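Flavin-dependent thymidylate synthase (Thermus thermophilus, PDB 6J61) probably catalyses the reductive methylation of dUMP to dTMP, with methylenetetrahydrofolate as methyl donor, NADPH as reductant and FAD as cofactor, working as a homotetramer. Local coordinates at residues V15-Q20 with K205-L210; P73-R78 with E101-E106; Y95-E100 with G141-L146; L48-M53 with G253-E258. All coordinates share one frame; numbering follows the deposited sequence.

Contact 1. Residues V15-Q20 with K205-L210; sequences VRLVDQ and KERVPL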
loop_
_atom_site.group_PDB
_atom_site.type_symbol
_atom_site.label_atom_id
_atom_site.label_comp_id
_atom_site.label_asym_id
_atom_site.label_seq_id
_atom_site.Cartn_x
_atom_site.Cartn_y
_atom_site.Cartn_z
ATOM N N VAL A 15 13.469 22.048 2.940
ATOM C CA VAL A 15 12.149 21.455 2.834
ATOM C C VAL A 15 11.268 22.593 2.336
ATOM O O VAL A 15 11.232 23.665 2.945
ATOM C CB VAL A 15 11.634 20.953 4.210
ATOM C CG1 VAL A 15 10.184 20.525 4.098
ATOM C CG2 VAL A 15 12.470 19.781 4.687
ATOM N N ARG A 16 10.578 22.366 1.220
ATOM C CA ARG A 16 9.702 23.374 0.621
ATOM C C ARG A 16 8.305 22.807 0.326
ATOM O O ARG A 16 8.174 21.760 -0.302
ATOM C CB ARG A 16 10.357 23.903 -0.678
ATOM C CG ARG A 16 9.487 24.831 -1.544
ATOM C CD ARG A 16 10.312 25.544 -2.636
ATOM N NE ARG A 16 10.559 24.708 -3.811
ATOM C CZ ARG A 16 9.637 24.415 -4.728
ATOM N NH1 ARG A 16 8.404 24.893 -4.612
ATOM N NH2 ARG A 16 9.934 23.637 -5.759
ATOM N N LEU A 17 7.260 23.483 0.785
ATOM C CA LEU A 17 5.904 23.002 0.521
ATOM C C LEU A 17 5.523 23.330 -0.923
ATOM O O LEU A 17 5.328 24.489 -1.268
ATOM C CB LEU A 17 4.891 23.650 1.469
ATOM C CG LEU A 17 3.444 23.221 1.188
ATOM C CD1 LEU A 17 3.297 21.752 1.515
ATOM C CD2 LEU A 17 2.457 24.041 2.005
ATOM N N VAL A 18 5.412 22.313 -1.767
ATOM C CA VAL A 18 5.066 22.552 -3.158
ATOM C C VAL A 18 3.563 22.756 -3.311
ATOM O O VAL A 18 3.138 23.777 -3.861
ATOM C CB VAL A 18 5.595 21.406 -4.051
ATOM C CG1 VAL A 18 5.130 21.567 -5.482
ATOM C CG2 VAL A 18 7.116 21.417 -4.007
ATOM N N ASP A 19 2.754 21.819 -2.819
ATOM C CA ASP A 19 1.297 21.975 -2.901
ATOM C C ASP A 19 0.626 21.386 -1.667
ATOM O O ASP A 19 1.279 20.745 -0.843
ATOM C CB ASP A 19 0.734 21.302 -4.155
ATOM C CG ASP A 19 -0.635 21.856 -4.555
ATOM O OD1 ASP A 19 -1.147 22.752 -3.849
ATOM O OD2 ASP A 19 -1.202 21.405 -5.581
ATOM N N GLN A 20 -0.679 21.605 -1.544
ATOM C CA GLN A 20 -1.425 21.102 -0.411
ATOM C C GLN A 20 -2.891 20.959 -0.787
ATOM O O GLN A 20 -3.477 21.880 -1.341
ATOM C CB GLN A 20 -1.286 22.071 0.768
ATOM C CG GLN A 20 -1.793 21.537 2.095
ATOM C CD GLN A 20 -2.029 22.627 3.136
ATOM O OE1 GLN A 20 -1.188 23.509 3.350
ATOM N NE2 GLN A 20 -3.179 22.558 3.807
ATOM N N LYS A 205 2.135 22.248 11.269
ATOM C CA LYS A 205 1.540 22.965 12.394
ATOM C C LYS A 205 0.837 24.251 11.941
ATOM O O LYS A 205 -0.261 24.556 12.401
ATOM C CB LYS A 205 2.608 23.289 13.431
ATOM C CG LYS A 205 2.075 23.979 14.664
ATOM C CD LYS A 205 3.194 24.187 15.687
ATOM C CE LYS A 205 2.700 24.902 16.944
ATOM N NZ LYS A 205 3.766 24.990 17.995
ATOM N N GLU A 206 1.458 24.999 11.035
ATOM C CA GLU A 206 0.839 26.224 10.535
ATOM C C GLU A 206 -0.329 25.959 9.582
ATOM O O GLU A 206 -1.330 26.666 9.624
ATOM C CB GLU A 206 1.872 27.105 9.823
ATOM C CG GLU A 206 2.458 28.236 10.688
ATOM C CD GLU A 206 1.495 29.417 10.883
ATOM O OE1 GLU A 206 1.163 30.098 9.884
ATOM O OE2 GLU A 206 1.075 29.671 12.034
ATOM N N ARG A 207 -0.209 24.929 8.744
ATOM C CA ARG A 207 -1.242 24.603 7.755
ATOM C C ARG A 207 -2.489 23.864 8.263
ATOM O O ARG A 207 -3.586 24.131 7.789
ATOM C CB ARG A 207 -0.619 23.815 6.607
ATOM C CG ARG A 207 0.777 24.268 6.230
ATOM C CD ARG A 207 0.834 25.688 5.719
ATOM N NE ARG A 207 0.077 25.830 4.484
ATOM C CZ ARG A 207 0.305 26.777 3.578
ATOM N NH1 ARG A 207 1.274 27.666 3.770
ATOM N NH2 ARG A 207 -0.432 26.835 2.479
ATOM N N VAL A 208 -2.330 22.912 9.180
ATOM C CA VAL A 208 -3.489 22.211 9.738
ATOM C C VAL A 208 -3.413 22.254 11.266
ATOM O O VAL A 208 -3.350 21.220 11.933
ATOM C CB VAL A 208 -3.592 20.739 9.251
ATOM C CG1 VAL A 208 -4.159 20.715 7.859
ATOM C CG2 VAL A 208 -2.219 20.050 9.277
ATOM N N PRO A 209 -3.436 23.473 11.840
ATOM C CA PRO A 209 -3.361 23.682 13.293
ATOM C C PRO A 209 -4.297 22.856 14.186
ATOM O O PRO A 209 -3.894 22.425 15.266
ATOM C CB PRO A 209 -3.564 25.198 13.437
ATOM C CG PRO A 209 -4.347 25.573 12.209
ATOM C CD PRO A 209 -3.669 24.756 11.144
ATOM N N LEU A 210 -5.535 22.628 13.767
ATOM C CA LEU A 210 -6.409 21.826 14.619
ATOM C C LEU A 210 -5.916 20.380 14.644
ATOM O O LEU A 210 -5.663 19.815 15.711
ATOM C CB LEU A 210 -7.867 21.883 14.142
ATOM C CG LEU A 210 -8.566 23.245 14.222
ATOM C CD1 LEU A 210 -10.054 23.063 13.955
ATOM C CD2 LEU A 210 -8.342 23.874 15.596
#
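Arg207, in the last turn of helix 191-207, reaches across to Leu17 and Gln20 of strand 13-21. Its CB comes first. It lies 3.3 Å from Gln20 OE1, so the amide sits close beside the root of the arginine chain. CG and CD follow past the same oxygen. The chain bends at both chi2 and chi3, each -63°, and this brings NE round to Gln20 OE1. Arg207 NE then donates a hydrogen bond of 2.9 Å to Gln20 OE1. The bond is moderately bent, 146° at the hydrogen. The donor lies nearly along the C=O axis, and the oxygen is tilted from the guanidinium plane. The amide and guanidinium planes stand 72° apart.

Leu17 meets the guanidinium from a different side. Its CD2 rests over the centre of one face, 3.8 Å from Arg207 CZ. The strand thus offers a methyl to the face and an oxygen near the edge. Gln20 uses its other end too, because NE2 bonds to Gly22 O, and this helps fix the rotation of the amide.

Val208 comes next. It leaves helical geometry after Arg207 and takes the N-cap position of helix 209-220. Leu210, further on, gives its backbone N to Asp24 OD2.

In the same strand, Val18 and Asp19 both face Lys67, a classic beta bulge. The whole is a surface junction between an antiparallel sheet and the break between two consecutive helices, within the ThyX fold.

Contact 2. Residues P73-R78 with E101-E106; sequences PIFVAR and EFYEPE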
loop_
_atom_site.group_PDB
_atom_site.type_symbol
_atom_site.label_atom_id
_atom_site.label_comp_id
_atom_site.label_asym_id
_atom_site.label_seq_id
_atom_site.Cartn_x
_atom_site.Cartn_y
_atom_site.Cartn_z
ATOM N N PRO A 73 20.954 14.587 2.174
ATOM C CA PRO A 73 22.033 13.622 1.952
ATOM C C PRO A 73 21.411 12.259 1.633
ATOM O O PRO A 73 20.358 11.903 2.168
ATOM C CB PRO A 73 22.774 13.623 3.287
ATOM C CG PRO A 73 22.499 14.983 3.825
ATOM C CD PRO A 73 21.049 15.178 3.520
ATOM N N ILE A 74 22.062 11.495 0.768
ATOM C CA ILE A 74 21.547 10.199 0.394
ATOM C C ILE A 74 21.238 9.327 1.605
ATOM O O ILE A 74 20.172 8.705 1.654
ATOM C CB ILE A 74 22.530 9.483 -0.566
ATOM C CG1 ILE A 74 22.495 10.177 -1.924
ATOM C CG2 ILE A 74 22.157 8.032 -0.753
ATOM C CD1 ILE A 74 23.534 9.655 -2.908
ATOM N N PHE A 75 22.132 9.283 2.594
ATOM C CA PHE A 75 21.869 8.434 3.757
ATOM C C PHE A 75 20.611 8.862 4.526
ATOM O O PHE A 75 19.998 8.063 5.229
ATOM C CB PHE A 75 23.094 8.349 4.695
ATOM C CG PHE A 75 23.310 9.562 5.549
ATOM C CD1 PHE A 75 23.810 10.739 5.004
ATOM C CD2 PHE A 75 23.019 9.520 6.908
ATOM C CE1 PHE A 75 24.019 11.857 5.800
ATOM C CE2 PHE A 75 23.224 10.633 7.712
ATOM C CZ PHE A 75 23.726 11.807 7.160
ATOM N N VAL A 76 20.217 10.120 4.391
ATOM C CA VAL A 76 18.998 10.552 5.048
ATOM C C VAL A 76 17.833 10.139 4.140
ATOM O O VAL A 76 16.774 9.707 4.617
ATOM C CB VAL A 76 18.990 12.072 5.267
ATOM C CG1 VAL A 76 17.600 12.549 5.655
ATOM C CG2 VAL A 76 19.962 12.420 6.369
ATOM N N ALA A 77 18.048 10.245 2.834
ATOM C CA ALA A 77 17.030 9.886 1.854
ATOM C C ALA A 77 16.599 8.430 1.972
ATOM O O ALA A 77 15.420 8.116 1.822
ATOM C CB ALA A 77 17.535 10.159 0.451
ATOM N N ARG A 78 17.554 7.545 2.242
ATOM C CA ARG A 78 17.267 6.125 2.368
ATOM C C ARG A 78 16.372 5.760 3.555
ATOM O O ARG A 78 15.571 4.821 3.463
ATOM C CB ARG A 78 18.576 5.327 2.419
ATOM C CG ARG A 78 19.207 5.176 1.046
ATOM C CD ARG A 78 20.605 4.598 1.093
ATOM N NE ARG A 78 20.649 3.202 1.517
ATOM C CZ ARG A 78 21.245 2.774 2.628
ATOM N NH1 ARG A 78 21.845 3.635 3.439
ATOM N NH2 ARG A 78 21.255 1.479 2.918
ATOM N N GLU A 101 27.754 18.566 -4.065
ATOM C CA GLU A 101 27.295 19.096 -2.798
ATOM C C GLU A 101 27.290 17.989 -1.761
ATOM O O GLU A 101 26.672 16.943 -1.949
ATOM C CB GLU A 101 25.903 19.700 -2.957
ATOM C CG GLU A 101 25.900 21.006 -3.732
ATOM C CD GLU A 101 24.499 21.510 -4.025
ATOM O OE1 GLU A 101 24.365 22.676 -4.438
ATOM O OE2 GLU A 101 23.532 20.739 -3.853
ATOM N N PHE A 102 28.002 18.221 -0.668
ATOM C CA PHE A 102 28.081 17.241 0.392
ATOM C C PHE A 102 27.677 17.800 1.737
ATOM O O PHE A 102 27.871 18.978 2.024
ATOM C CB PHE A 102 29.494 16.680 0.502
ATOM C CG PHE A 102 29.958 15.980 -0.729
ATOM C CD1 PHE A 102 30.426 16.704 -1.818
ATOM C CD2 PHE A 102 29.928 14.595 -0.803
ATOM C CE1 PHE A 102 30.863 16.056 -2.967
ATOM C CE2 PHE A 102 30.360 13.935 -1.947
ATOM C CZ PHE A 102 30.832 14.669 -3.032
ATOM N N TYR A 103 27.112 16.928 2.559
ATOM C CA TYR A 103 26.694 17.299 3.893
ATOM C C TYR A 103 27.877 17.217 4.856
ATOM O O TYR A 103 28.374 16.131 5.159
ATOM C CB TYR A 103 25.594 16.365 4.384
ATOM C CG TYR A 103 25.486 16.325 5.883
ATOM C CD1 TYR A 103 25.178 17.481 6.606
ATOM C CD2 TYR A 103 25.691 15.138 6.582
ATOM C CE1 TYR A 103 25.072 17.458 7.992
ATOM C CE2 TYR A 103 25.592 15.099 7.973
ATOM C CZ TYR A 103 25.277 16.263 8.672
ATOM O OH TYR A 103 25.140 16.228 10.043
ATOM N N GLU A 104 28.332 18.369 5.333
ATOM C CA GLU A 104 29.433 18.378 6.274
ATOM C C GLU A 104 28.840 18.713 7.636
ATOM O O GLU A 104 28.363 19.815 7.871
ATOM C CB GLU A 104 30.493 19.392 5.829
ATOM C CG GLU A 104 31.110 19.034 4.476
ATOM C CD GLU A 104 32.312 19.902 4.107
ATOM O OE1 GLU A 104 33.263 19.982 4.917
ATOM O OE2 GLU A 104 32.314 20.490 2.999
ATOM N N PRO A 105 28.846 17.738 8.549
ATOM C CA PRO A 105 28.301 17.923 9.891
ATOM C C PRO A 105 28.897 19.099 10.650
ATOM O O PRO A 105 30.012 19.533 10.375
ATOM C CB PRO A 105 28.600 16.592 10.566
ATOM C CG PRO A 105 29.872 16.170 9.913
ATOM C CD PRO A 105 29.602 16.480 8.464
ATOM N N GLU A 106 28.122 19.615 11.596
ATOM C CA GLU A 106 28.547 20.723 12.439
ATOM C C GLU A 106 29.659 20.105 13.269
ATOM O O GLU A 106 30.704 20.705 13.490
ATOM C CB GLU A 106 27.401 21.139 13.356
ATOM C CG GLU A 106 27.409 22.591 13.771
ATOM C CD GLU A 106 26.726 23.487 12.758
ATOM O OE1 GLU A 106 27.116 23.442 11.575
ATOM O OE2 GLU A 106 25.801 24.236 13.149
#
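Tyr103 meets Pro73 and Phe75 with successive parts of its side chain. Its CB starts the contact, 3.4 Å from Pro73 CG. CG stands anti to the backbone N (chi1 158°), which turns the ring toward helix 74-80. Tyr103 CG is still within 3.9 Å of Pro73 CG. CD2 then passes to the other partner and lies 3.8 Å from Phe75 CE1, near the plane of the phenylalanine ring. CE2 follows, 3.9 Å from Phe75 CZ. The two rings make an oblique pair, with planes at 31° and centroids 6.0 Å apart. At the tip, Tyr103 OH makes a weak hydrogen bond to Glu192 OE2 on helix 191-207.

Phe75 holds its own ring in the crowded position between the backbone N and the carbonyl carbon (chi1 76°). One face of that ring is covered near its rim by Val76 CG2. Met158 of the third subunit packs on both Phe75 and Tyr103, so the pair also belongs to a subunit interface.

Pro73 is the N-cap of helix 74-80, and its carbonyl O accepts from both Val76 N and Ala77 N. The contact therefore lies where strand 65-73 turns into a helix, with a loop laid against the turn. The same helix carries Gln79 and Trp80, predicted to bind dUMP, and leads toward the predicted ThyX motif that begins at Arg82.

Contact 3. Residues Y95-E100 with G141-L146; sequences YSILKE and GAYRAL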
loop_
_atom_site.group_PDB
_atom_site.type_symbol
_atom_site.label_atom_id
_atom_site.label_comp_id
_atom_site.label_asym_id
_atom_site.label_seq_id
_atom_site.Cartn_x
_atom_site.Cartn_y
_atom_site.Cartn_z
ATOM N N TYR A 95 20.760 9.696 -15.468
ATOM C CA TYR A 95 20.678 10.654 -16.573
ATOM C C TYR A 95 21.454 11.940 -16.279
ATOM O O TYR A 95 22.342 12.338 -17.040
ATOM C CB TYR A 95 19.217 11.016 -16.852
ATOM C CG TYR A 95 18.308 9.826 -17.064
ATOM C CD1 TYR A 95 18.010 8.951 -16.014
ATOM C CD2 TYR A 95 17.736 9.576 -18.312
ATOM C CE1 TYR A 95 17.161 7.855 -16.203
ATOM C CE2 TYR A 95 16.888 8.483 -18.514
ATOM C CZ TYR A 95 16.604 7.628 -17.457
ATOM O OH TYR A 95 15.761 6.551 -17.651
ATOM N N SER A 96 21.105 12.579 -15.166
ATOM C CA SER A 96 21.732 13.826 -14.745
ATOM C C SER A 96 23.131 13.667 -14.134
ATOM O O SER A 96 23.472 12.626 -13.562
ATOM C CB SER A 96 20.824 14.543 -13.734
ATOM O OG SER A 96 19.549 14.818 -14.290
ATOM N N ILE A 97 23.940 14.711 -14.284
ATOM C CA ILE A 97 25.278 14.730 -13.711
ATOM C C ILE A 97 25.052 15.218 -12.278
ATOM O O ILE A 97 24.238 16.120 -12.050
ATOM C CB ILE A 97 26.214 15.722 -14.461
ATOM C CG1 ILE A 97 26.461 15.234 -15.888
ATOM C CG2 ILE A 97 27.549 15.857 -13.723
ATOM C CD1 ILE A 97 27.426 16.105 -16.666
ATOM N N LEU A 98 25.755 14.625 -11.317
ATOM C CA LEU A 98 25.575 15.008 -9.923
ATOM C C LEU A 98 26.413 16.199 -9.446
ATOM O O LEU A 98 27.627 16.284 -9.666
ATOM C CB LEU A 98 25.806 13.787 -9.029
ATOM C CG LEU A 98 24.912 12.607 -9.422
ATOM C CD1 LEU A 98 25.221 11.415 -8.541
ATOM C CD2 LEU A 98 23.445 13.003 -9.306
ATOM N N LYS A 99 25.719 17.121 -8.787
ATOM C CA LYS A 99 26.300 18.338 -8.254
ATOM C C LYS A 99 27.219 17.970 -7.097
ATOM O O LYS A 99 26.910 17.080 -6.315
ATOM C CB LYS A 99 25.167 19.246 -7.790
ATOM C CG LYS A 99 25.507 20.714 -7.675
ATOM C CD LYS A 99 24.237 21.551 -7.486
ATOM C CE LYS A 99 23.318 21.451 -8.706
ATOM N NZ LYS A 99 22.085 22.279 -8.569
ATOM N N GLU A 100 28.356 18.647 -6.992
ATOM C CA GLU A 100 29.304 18.353 -5.920
ATOM C C GLU A 100 28.901 18.980 -4.587
ATOM O O GLU A 100 29.616 19.830 -4.040
ATOM C CB GLU A 100 30.709 18.835 -6.280
ATOM C CG GLU A 100 31.736 18.385 -5.257
ATOM C CD GLU A 100 33.061 19.072 -5.408
ATOM O OE1 GLU A 100 33.682 18.937 -6.482
ATOM O OE2 GLU A 100 33.485 19.747 -4.447
ATOM N N GLY A 141 36.788 13.519 -7.174
ATOM C CA GLY A 141 37.853 13.584 -8.156
ATOM C C GLY A 141 37.700 12.401 -9.091
ATOM O O GLY A 141 37.673 12.555 -10.317
ATOM N N ALA A 142 37.580 11.216 -8.496
ATOM C CA ALA A 142 37.406 9.977 -9.244
ATOM C C ALA A 142 36.177 10.076 -10.147
ATOM O O ALA A 142 36.213 9.701 -11.314
ATOM C CB ALA A 142 37.263 8.812 -8.279
ATOM N N TYR A 143 35.088 10.586 -9.599
ATOM C CA TYR A 143 33.861 10.746 -10.361
ATOM C C TYR A 143 34.097 11.588 -11.618
ATOM O O TYR A 143 33.671 11.214 -12.711
ATOM C CB TYR A 143 32.807 11.417 -9.495
ATOM C CG TYR A 143 31.513 11.689 -10.208
ATOM C CD1 TYR A 143 30.747 10.639 -10.723
ATOM C CD2 TYR A 143 31.016 12.991 -10.317
ATOM C CE1 TYR A 143 29.508 10.883 -11.323
ATOM C CE2 TYR A 143 29.782 13.243 -10.913
ATOM C CZ TYR A 143 29.033 12.183 -11.409
ATOM O OH TYR A 143 27.800 12.421 -11.962
ATOM N N ARG A 144 34.762 12.731 -11.453
ATOM C CA ARG A 144 35.060 13.614 -12.584
ATOM C C ARG A 144 35.956 12.900 -13.593
ATOM O O ARG A 144 35.666 12.882 -14.789
ATOM C CB ARG A 144 35.748 14.898 -12.099
ATOM C CG ARG A 144 34.786 16.023 -11.700
ATOM C CD ARG A 144 35.522 17.177 -11.019
ATOM N NE ARG A 144 34.639 18.297 -10.684
ATOM C CZ ARG A 144 34.075 19.104 -11.581
ATOM N NH1 ARG A 144 34.301 18.915 -12.878
ATOM N NH2 ARG A 144 33.297 20.107 -11.182
ATOM N N ALA A 145 37.041 12.314 -13.097
ATOM C CA ALA A 145 37.981 11.583 -13.934
ATOM C C ALA A 145 37.234 10.555 -14.782
ATOM O O ALA A 145 37.310 10.578 -16.015
ATOM C CB ALA A 145 39.012 10.887 -13.061
ATOM N N LEU A 146 36.513 9.660 -14.108
ATOM C CA LEU A 146 35.737 8.622 -14.778
ATOM C C LEU A 146 34.853 9.192 -15.875
ATOM O O LEU A 146 34.797 8.650 -16.977
ATOM C CB LEU A 146 34.856 7.889 -13.772
ATOM C CG LEU A 146 35.542 6.942 -12.798
ATOM C CD1 LEU A 146 34.584 6.621 -11.670
ATOM C CD2 LEU A 146 35.976 5.685 -13.526
#
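The irregular segment 95-100 runs past helix 132-148 with Leu98 CA 9.3 Å from Tyr143 CA, so a long side chain has to bridge the gap. Tyr143 spans it. Its CG is anti to the backbone N (chi1 177°), and the ring extends from the helix to the loop backbone. The phenol oxygen OH accepts a hydrogen bond of 3.1 Å from Leu98 N. The bond is almost perfectly straight, 178° at the hydrogen. This ties a loop amide to a helix side chain.

Apolar atoms gather round the same hydroxyl. Leu98 CB lies 3.8 Å from Tyr143 OH, and the two side chains cross at about a right angle. Ile97 CG2 comes in at 3.9 Å from Tyr143 OH, approaching the ring obliquely. Leu98 O turns to Tyr140 OH, one helix turn before Tyr143, so two tyrosines hold the peptide groups on both sides of Leu98. Glu100 and Arg144 bring opposite charges loosely near each other, but the place of the glutamate oxygen is uncertain.

Helix 153-156 lies close by: its Arg153 touches Ile97 and its Ala156 touches Tyr143. Leu98 also packs on Arg157, Leu160 and Leu164, in the loop that leads into strand 165-173. The loop thus packs against helix 132-148, helix 153-156 and the connection to strand 165-173, while Tyr95 at its start touches FAD.

Contact 4. Residues L48-M53 with G253-E258; sequences LIDYLM and GSRLKE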
loop_
_atom_site.group_PDB
_atom_site.type_symbol
_atom_site.label_atom_id
_atom_site.label_comp_id
_atom_site.label_asym_id
_atom_site.label_seq_id
_atom_site.Cartn_x
_atom_site.Cartn_y
_atom_site.Cartn_z
ATOM N N LEU A 48 -14.519 17.483 16.904
ATOM C CA LEU A 48 -14.663 16.329 16.021
ATOM C C LEU A 48 -13.272 15.840 15.627
ATOM O O LEU A 48 -12.982 14.647 15.663
ATOM C CB LEU A 48 -15.424 16.695 14.741
ATOM C CG LEU A 48 -16.322 15.636 14.066
ATOM C CD1 LEU A 48 -16.466 15.963 12.578
ATOM C CD2 LEU A 48 -15.751 14.239 14.241
ATOM N N ILE A 49 -12.404 16.764 15.252
ATOM C CA ILE A 49 -11.079 16.360 14.857
ATOM C C ILE A 49 -10.356 15.688 16.013
ATOM O O ILE A 49 -9.641 14.708 15.822
ATOM C CB ILE A 49 -10.277 17.554 14.326
ATOM C CG1 ILE A 49 -10.829 17.956 12.950
ATOM C CG2 ILE A 49 -8.801 17.194 14.247
ATOM C CD1 ILE A 49 -10.176 19.186 12.333
ATOM N N ASP A 50 -10.559 16.200 17.220
ATOM C CA ASP A 50 -9.915 15.617 18.386
ATOM C C ASP A 50 -10.413 14.194 18.568
ATOM O O ASP A 50 -9.646 13.279 18.852
ATOM C CB ASP A 50 -10.250 16.401 19.643
ATOM C CG ASP A 50 -9.495 15.887 20.839
ATOM O OD1 ASP A 50 -8.302 16.242 20.969
ATOM O OD2 ASP A 50 -10.073 15.105 21.628
ATOM N N TYR A 51 -11.715 14.022 18.400
ATOM C CA TYR A 51 -12.351 12.727 18.546
ATOM C C TYR A 51 -11.801 11.684 17.557
ATOM O O TYR A 51 -11.498 10.547 17.942
ATOM C CB TYR A 51 -13.868 12.900 18.373
ATOM C CG TYR A 51 -14.663 11.617 18.400
ATOM C CD1 TYR A 51 -14.694 10.772 17.295
ATOM C CD2 TYR A 51 -15.349 11.221 19.550
ATOM C CE1 TYR A 51 -15.375 9.569 17.331
ATOM C CE2 TYR A 51 -16.038 10.014 19.598
ATOM C CZ TYR A 51 -16.041 9.194 18.481
ATOM O OH TYR A 51 -16.700 7.992 18.506
ATOM N N LEU A 52 -11.673 12.074 16.290
ATOM C CA LEU A 52 -11.183 11.168 15.250
ATOM C C LEU A 52 -9.767 10.670 15.533
ATOM O O LEU A 52 -9.445 9.514 15.291
ATOM C CB LEU A 52 -11.230 11.867 13.882
ATOM C CG LEU A 52 -12.611 12.267 13.342
ATOM C CD1 LEU A 52 -12.450 13.065 12.060
ATOM C CD2 LEU A 52 -13.450 11.030 13.101
ATOM N N MET A 53 -8.928 11.565 16.032
ATOM C CA MET A 53 -7.551 11.243 16.370
ATOM C C MET A 53 -7.546 10.212 17.514
ATOM O O MET A 53 -6.877 9.190 17.430
ATOM C CB MET A 53 -6.837 12.537 16.785
ATOM C CG MET A 53 -5.421 12.390 17.311
ATOM S SD MET A 53 -4.237 12.009 16.046
ATOM C CE MET A 53 -4.212 13.516 15.144
ATOM N N GLY A 253 -16.403 14.664 30.382
ATOM C CA GLY A 253 -17.193 13.881 29.451
ATOM C C GLY A 253 -16.432 12.706 28.863
ATOM O O GLY A 253 -15.680 12.026 29.570
ATOM N N SER A 254 -16.623 12.478 27.563
ATOM C CA SER A 254 -15.982 11.383 26.840
ATOM C C SER A 254 -14.469 11.264 27.038
ATOM O O SER A 254 -13.961 10.170 27.284
ATOM C CB SER A 254 -16.286 11.512 25.355
ATOM O OG SER A 254 -17.678 11.548 25.140
ATOM N N ARG A 255 -13.743 12.371 26.913
ATOM C CA ARG A 255 -12.295 12.325 27.109
ATOM C C ARG A 255 -12.007 11.681 28.462
ATOM O O ARG A 255 -11.221 10.742 28.564
ATOM C CB ARG A 255 -11.690 13.737 27.083
ATOM C CG ARG A 255 -10.960 14.099 25.797
ATOM C CD ARG A 255 -9.843 13.101 25.476
ATOM N NE ARG A 255 -8.552 13.369 26.114
ATOM C CZ ARG A 255 -7.854 14.491 25.954
ATOM N NH1 ARG A 255 -8.326 15.463 25.182
ATOM N NH2 ARG A 255 -6.671 14.633 26.535
ATOM N N LEU A 256 -12.662 12.198 29.497
ATOM C CA LEU A 256 -12.492 11.697 30.856
ATOM C C LEU A 256 -12.877 10.225 30.977
ATOM O O LEU A 256 -12.089 9.402 31.435
ATOM C CB LEU A 256 -13.351 12.512 31.832
ATOM C CG LEU A 256 -12.700 13.178 33.048
ATOM C CD1 LEU A 256 -13.780 13.342 34.100
ATOM C CD2 LEU A 256 -11.556 12.342 33.609
ATOM N N LYS A 257 -14.104 9.906 30.584
ATOM C CA LYS A 257 -14.586 8.537 30.655
ATOM C C LYS A 257 -13.603 7.604 29.953
ATOM O O LYS A 257 -13.198 6.576 30.502
ATOM C CB LYS A 257 -15.965 8.437 30.005
ATOM C CG LYS A 257 -16.556 7.047 30.030
ATOM C CD LYS A 257 -17.996 7.050 29.550
ATOM C CE LYS A 257 -18.525 5.631 29.401
ATOM N NZ LYS A 257 -18.375 4.846 30.662
ATOM N N GLU A 258 -13.216 7.976 28.738
ATOM C CA GLU A 258 -12.275 7.186 27.954
ATOM C C GLU A 258 -10.938 7.008 28.670
ATOM O O GLU A 258 -10.437 5.891 28.773
ATOM C CB GLU A 258 -12.051 7.845 26.593
ATOM C CG GLU A 258 -13.229 7.719 25.643
ATOM C CD GLU A 258 -13.132 8.680 24.464
ATOM O OE1 GLU A 258 -12.011 9.128 24.145
ATOM O OE2 GLU A 258 -14.176 8.981 23.850
#
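Asp50 OD2 is gripped by two arginines, Arg54 NE of its own helix and, more loosely, Arg255 NH1 of helix 253-263. The contact is a long salt bridge between two helices. It joins helix 42-54 to helix 253-263, probably part of the extra C-terminal domain. Arg255 NH1 stands 4.0 Å from Asp50 OD2. The other carboxylate oxygen, OD1, bonds to His218 NE2 on helix 209-220. Asp50 is therefore held at both oxygens, which fixes the rotation of its carboxylate.

Asp50 reaches out with CG anti to the backbone N (chi1 -175°). This carries the group off helix 42-54 toward the other helix. Arg255 arrives with a chain bent at chi2 and chi3, and the two side chains cross at about a right angle. Their planes differ by 28°, yet the carboxylate oxygen meets the guanidinium obliquely. The attraction is probably weaker than in a close, coplanar pair.

Glu258 reinforces the junction from helix 253-263, with OE1 in a salt bridge to Arg54 NH1 and OE2 hydrogen-bonded to NE2 of His55, a residue of the FAD pocket. Arg54 therefore serves acids on both helices. Arg255 also reaches another copy: its NH2 forms a hydrogen bond with Ser226 OG of the fourth subunit.

Contacts 2 and 3 sit on the same side of the chain's centre, 17 Å apart between centres, and share the loop that follows strand 87-90. Both touch the third subunit. Contact 4 lies on the opposite side from them, its centre 55 Å from that of contact 3. Contact 1 lies between these extremes and touches contact 4 directly, with Leu210 CB 4.0 Å from Ile49 CD1. Along the chain, contacts 2 and 3 are nested in the loop that contact 1 closes. An FAD touches Tyr95 in contact 3. A bound FAD lies about 13 Å from the side chain of Phe75 in contact 2, and one about 13 Å from that of Asp50 in contact 4.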